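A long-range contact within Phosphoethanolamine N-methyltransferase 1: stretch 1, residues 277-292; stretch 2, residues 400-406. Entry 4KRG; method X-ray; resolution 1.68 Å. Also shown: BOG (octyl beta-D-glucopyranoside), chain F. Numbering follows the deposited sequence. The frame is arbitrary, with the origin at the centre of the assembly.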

# COMPACT_ATOMS: atom_id res chain seq x y z
N SER A 277 -22.17 -2.32 -5.49
CA SER A 277 -21.64 -3.57 -6.05
C SER A 277 -22.80 -4.49 -6.40
O SER A 277 -23.82 -4.48 -5.72
CB SER A 277 -20.71 -4.25 -5.04
OG SER A 277 -20.24 -5.49 -5.54
N TRP A 278 -22.66 -5.28 -7.46
CA TRP A 278 -23.75 -6.18 -7.80
C TRP A 278 -23.98 -7.22 -6.71
O TRP A 278 -25.06 -7.77 -6.59
CB TRP A 278 -23.58 -6.85 -9.17
CG TRP A 278 -22.53 -7.91 -9.33
CD1 TRP A 278 -21.32 -7.77 -9.94
CD2 TRP A 278 -22.64 -9.30 -8.95
NE1 TRP A 278 -20.65 -8.97 -9.94
CE2 TRP A 278 -21.43 -9.92 -9.35
CE3 TRP A 278 -23.61 -10.06 -8.31
CZ2 TRP A 278 -21.18 -11.28 -9.12
CZ3 TRP A 278 -23.36 -11.40 -8.09
CH2 TRP A 278 -22.16 -12.00 -8.49
N THR A 279 -22.95 -7.44 -5.91
CA THR A 279 -23.00 -8.46 -4.87
C THR A 279 -23.77 -7.99 -3.64
O THR A 279 -24.07 -8.78 -2.75
CB THR A 279 -21.59 -8.89 -4.45
OG1 THR A 279 -20.90 -7.76 -3.92
CG2 THR A 279 -20.82 -9.43 -5.63
N ASP A 280 -24.08 -6.69 -3.57
CA ASP A 280 -24.81 -6.13 -2.44
C ASP A 280 -26.10 -6.89 -2.18
O ASP A 280 -26.36 -7.31 -1.05
CB ASP A 280 -25.18 -4.66 -2.68
CG ASP A 280 -23.97 -3.76 -2.80
OD1 ASP A 280 -22.85 -4.23 -2.56
OD2 ASP A 280 -24.16 -2.56 -3.11
N LYS A 281 -26.89 -7.05 -3.24
CA LYS A 281 -28.19 -7.72 -3.16
C LYS A 281 -28.03 -9.17 -2.69
O LYS A 281 -28.87 -9.68 -1.94
CB LYS A 281 -28.89 -7.68 -4.52
CG LYS A 281 -30.20 -8.47 -4.59
CD LYS A 281 -31.38 -7.64 -4.08
CE LYS A 281 -32.57 -8.50 -3.67
NZ LYS A 281 -33.17 -9.26 -4.80
N ILE A 282 -26.95 -9.82 -3.11
CA ILE A 282 -26.68 -11.20 -2.72
C ILE A 282 -26.27 -11.32 -1.26
O ILE A 282 -26.82 -12.13 -0.51
CB ILE A 282 -25.55 -11.80 -3.58
CG1 ILE A 282 -25.89 -11.70 -5.07
CG2 ILE A 282 -25.28 -13.24 -3.16
CD1 ILE A 282 -27.19 -12.32 -5.45
N PHE A 283 -25.31 -10.51 -0.85
CA PHE A 283 -24.81 -10.51 0.53
C PHE A 283 -25.88 -10.05 1.51
O PHE A 283 -25.78 -10.32 2.71
CB PHE A 283 -23.58 -9.60 0.66
CG PHE A 283 -22.28 -10.25 0.23
CD1 PHE A 283 -21.79 -11.37 0.89
CD2 PHE A 283 -21.53 -9.71 -0.81
CE1 PHE A 283 -20.59 -11.96 0.51
CE2 PHE A 283 -20.33 -10.29 -1.19
CZ PHE A 283 -19.86 -11.42 -0.53
N SER A 284 -26.88 -9.34 1.02
CA SER A 284 -27.95 -8.82 1.87
C SER A 284 -28.73 -9.94 2.56
O SER A 284 -29.27 -9.74 3.65
CB SER A 284 -28.90 -7.93 1.07
OG SER A 284 -29.74 -8.71 0.24
N ASN A 285 -28.77 -11.11 1.95
CA ASN A 285 -29.51 -12.22 2.54
C ASN A 285 -28.65 -13.20 3.35
O ASN A 285 -29.12 -14.28 3.70
CB ASN A 285 -30.30 -12.98 1.48
CG ASN A 285 -31.63 -13.49 2.01
OD1 ASN A 285 -32.40 -12.75 2.63
ND2 ASN A 285 -31.91 -14.77 1.78
N ALA A 286 -27.41 -12.81 3.66
CA ALA A 286 -26.52 -13.67 4.45
C ALA A 286 -25.78 -12.91 5.55
O ALA A 286 -25.29 -13.51 6.50
CB ALA A 286 -25.52 -14.38 3.56
N ILE A 287 -25.70 -11.60 5.42
CA ILE A 287 -25.06 -10.79 6.45
C ILE A 287 -26.12 -10.06 7.26
O ILE A 287 -26.96 -9.33 6.72
CB ILE A 287 -24.06 -9.78 5.86
CG1 ILE A 287 -23.00 -10.49 5.02
CG2 ILE A 287 -23.41 -8.98 6.98
CD1 ILE A 287 -22.15 -9.54 4.20
N ASP A 288 -26.09 -10.26 8.58
CA ASP A 288 -26.99 -9.59 9.50
C ASP A 288 -26.16 -9.10 10.68
O ASP A 288 -24.94 -9.26 10.67
CB ASP A 288 -28.09 -10.54 9.97
CG ASP A 288 -27.55 -11.90 10.39
OD1 ASP A 288 -26.50 -11.96 11.05
OD2 ASP A 288 -28.19 -12.93 10.06
N ASP A 289 -26.80 -8.53 11.69
CA ASP A 289 -26.05 -8.01 12.84
C ASP A 289 -25.60 -9.09 13.83
O ASP A 289 -25.00 -8.79 14.86
CB ASP A 289 -26.83 -6.90 13.56
CG ASP A 289 -28.12 -7.39 14.18
OD1 ASP A 289 -28.77 -8.27 13.58
OD2 ASP A 289 -28.49 -6.88 15.26
N GLU A 290 -25.87 -10.35 13.51
CA GLU A 290 -25.25 -11.46 14.22
C GLU A 290 -23.90 -11.80 13.58
O GLU A 290 -22.97 -12.22 14.26
CB GLU A 290 -26.17 -12.69 14.24
CG GLU A 290 -27.30 -12.61 15.25
CD GLU A 290 -26.82 -12.74 16.69
OE1 GLU A 290 -26.02 -13.65 16.97
OE2 GLU A 290 -27.24 -11.92 17.54
N VAL A 291 -23.80 -11.61 12.26
CA VAL A 291 -22.52 -11.75 11.57
C VAL A 291 -21.64 -10.53 11.84
O VAL A 291 -20.45 -10.66 12.12
CB VAL A 291 -22.70 -11.92 10.05
CG1 VAL A 291 -21.35 -11.92 9.35
CG2 VAL A 291 -23.45 -13.20 9.75
N VAL A 292 -22.24 -9.34 11.74
CA VAL A 292 -21.52 -8.08 11.93
C VAL A 292 -22.15 -7.25 13.05
O VAL A 292 -23.06 -6.46 12.81
CB VAL A 292 -21.51 -7.25 10.64
CG1 VAL A 292 -20.62 -6.03 10.80
CG2 VAL A 292 -21.02 -8.08 9.49
N ALA A 400 -15.95 -16.33 15.41
CA ALA A 400 -16.19 -15.34 14.37
C ALA A 400 -16.98 -16.00 13.25
O ALA A 400 -16.73 -17.16 12.91
CB ALA A 400 -14.88 -14.82 13.84
N LYS A 401 -17.95 -15.28 12.70
CA LYS A 401 -18.77 -15.82 11.61
C LYS A 401 -18.21 -15.36 10.28
O LYS A 401 -17.63 -14.29 10.17
CB LYS A 401 -20.21 -15.34 11.75
CG LYS A 401 -20.91 -15.82 13.02
CD LYS A 401 -22.29 -15.21 13.15
CE LYS A 401 -22.83 -15.39 14.55
NZ LYS A 401 -22.74 -16.81 14.96
N VAL A 402 -18.38 -16.19 9.25
CA VAL A 402 -17.91 -15.84 7.92
C VAL A 402 -19.05 -15.96 6.92
O VAL A 402 -20.02 -16.69 7.15
CB VAL A 402 -16.73 -16.72 7.48
CG1 VAL A 402 -15.64 -16.73 8.54
CG2 VAL A 402 -17.20 -18.14 7.20
N VAL A 403 -18.95 -15.21 5.83
CA VAL A 403 -19.89 -15.28 4.73
C VAL A 403 -19.06 -15.26 3.45
O VAL A 403 -18.28 -14.33 3.22
CB VAL A 403 -20.89 -14.10 4.73
CG1 VAL A 403 -21.86 -14.21 3.56
CG2 VAL A 403 -21.67 -14.06 6.04
N LEU A 404 -19.22 -16.29 2.62
CA LEU A 404 -18.45 -16.38 1.39
C LEU A 404 -19.36 -16.40 0.18
O LEU A 404 -20.35 -17.12 0.16
CB LEU A 404 -17.60 -17.66 1.38
CG LEU A 404 -16.78 -17.92 2.63
CD1 LEU A 404 -16.10 -19.27 2.53
CD2 LEU A 404 -15.75 -16.82 2.84
N LEU A 405 -19.04 -15.60 -0.83
CA LEU A 405 -19.69 -15.72 -2.14
C LEU A 405 -18.67 -16.37 -3.06
O LEU A 405 -17.53 -15.90 -3.16
CB LEU A 405 -20.12 -14.35 -2.68
CG LEU A 405 -20.84 -14.31 -4.03
CD1 LEU A 405 -22.11 -15.16 -4.03
CD2 LEU A 405 -21.18 -12.87 -4.41
N GLU A 406 -19.05 -17.46 -3.70
CA GLU A 406 -18.09 -18.25 -4.46
C GLU A 406 -18.54 -18.54 -5.88
O GLU A 406 -19.63 -19.06 -6.08
CB GLU A 406 -17.82 -19.57 -3.74
CG GLU A 406 -17.06 -19.43 -2.45
CD GLU A 406 -15.65 -18.93 -2.67
OE1 GLU A 406 -15.06 -19.20 -3.75
OE2 GLU A 406 -15.12 -18.27 -1.75
C1 BOG F . -29.07 -3.41 8.16
O1 BOG F . -29.46 -3.40 6.82
C2 BOG F . -29.53 -2.12 8.82
O2 BOG F . -28.84 -1.03 8.23
C3 BOG F . -29.30 -2.13 10.29
O3 BOG F . -29.91 -0.93 10.86
C4 BOG F . -29.87 -3.34 10.96
O4 BOG F . -29.47 -3.38 12.34
C5 BOG F . -29.40 -4.62 10.30
O5 BOG F . -29.62 -4.62 8.83
C6 BOG F . -30.13 -5.75 10.89
O6 BOG F . -29.20 -6.64 11.44
C1' BOG F . -28.45 -3.88 5.93
C2' BOG F . -28.88 -3.67 4.45
C3' BOG F . -27.95 -4.41 3.48
C4' BOG F . -26.56 -4.27 3.61
C5' BOG F . -25.59 -5.43 3.23
C6' BOG F . -24.44 -4.96 2.32
C7' BOG F . -23.39 -6.05 2.02
C8' BOG F . -22.04 -5.49 1.76
O HOH W 1 -19.25 -12.48 14.10

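No direct hydrogen bond joins these two stretches, although one of them is a β-strand; apart from a single water at one end, the contact is mostly side-chain packing, with a lysine lying against backbone, and 503 Å² of surface is buried, both sides summed. Alternation along the strand selects the residues that take part. Lys-401, Val-403 and Leu-405 point their CA-to-CB bonds toward stretch 1, while Val-402 and Leu-404 point away and make no contact with it. The CA atoms of the two stretches stay well apart, from 5.5 Å for Val-291 and Lys-401 to 7.8 Å for Phe-283 and Leu-405, and side chains fill the gap.

Leu-405 meets the beginning of stretch 1. With chi1 t and chi2 p, Leu-405 CD2 lies 3.7 Å from Thr-279 CG2 and 4.3 Å from Trp-278 CH2, and Leu-405 CD1 lies 3.8 Å from Ile-282 CG2. The indole approaches Leu-405 obliquely. Thr-279 suits a buried place because its methyl packs on Leu-405 while OG1 is hydrogen-bonded elsewhere in the structure. Ile-282 starts toward the strand but its end leads away, so the contact falls to the branch methyl CG2 rather than to CD1.

Phe-283 bridges two strand residues, its flat ring long enough to span both. Its CA-to-CB bond runs sideways, but the ring, with chi1 at -82°, comes nearer: Phe-283 CZ lies 3.6 Å from Leu-405 CB, and Phe-283 CD1 lies 3.9 Å from Val-403 CG1, which sits at the ring edge, near its plane. The octyl chain of the bound octyl glucoside also reaches this residue, with BOG C7' 3.8 Å from Phe-283 CB.

Val-403, buried at the centre of the contact, offers two methyls from its branched side chain. Val-403 CG1 is 3.7 Å from Ala-286 CB and Val-403 CG2 is 4.0 Å from Val-291 CG1; Ile-287 CG1 lies near both methyls, 3.9 Å from Val-403 CG2 and 4.2 Å from Val-403 CG1. Small Ala-286 points toward the strand, its methyl meeting Val-403 CG1 where Ala-286 CA and Val-403 CA are 6.8 Å apart.

At the far end the character changes. Lys-401, at a partly exposed edge, packs its CD 3.8 Å from Val-291 CA, while Lys-401 CE makes a close approach, 3.2 Å, to the carbonyl Glu-290 O. Here water 1 links the stretches, donating to Val-291 O at 2.9 Å and accepting a weak hydrogen bond from Lys-401 N at 3.4 Å.

Stretch 1 is shaped by its own bonds. A type I turn from Ser-277 to Asp-280 leads into a short helix; Ser-277 N donates to Asp-280 OD2 at 3.1 Å, and Phe-283 N to Thr-279 O at 2.9 Å. Later, Asp-288 OD1 accepts from Val-291 N at 3.0 Å, and Val-292 N donates to Asp-288 O at 2.9 Å, folding the chain back where Val-291 meets Lys-401 and Val-403.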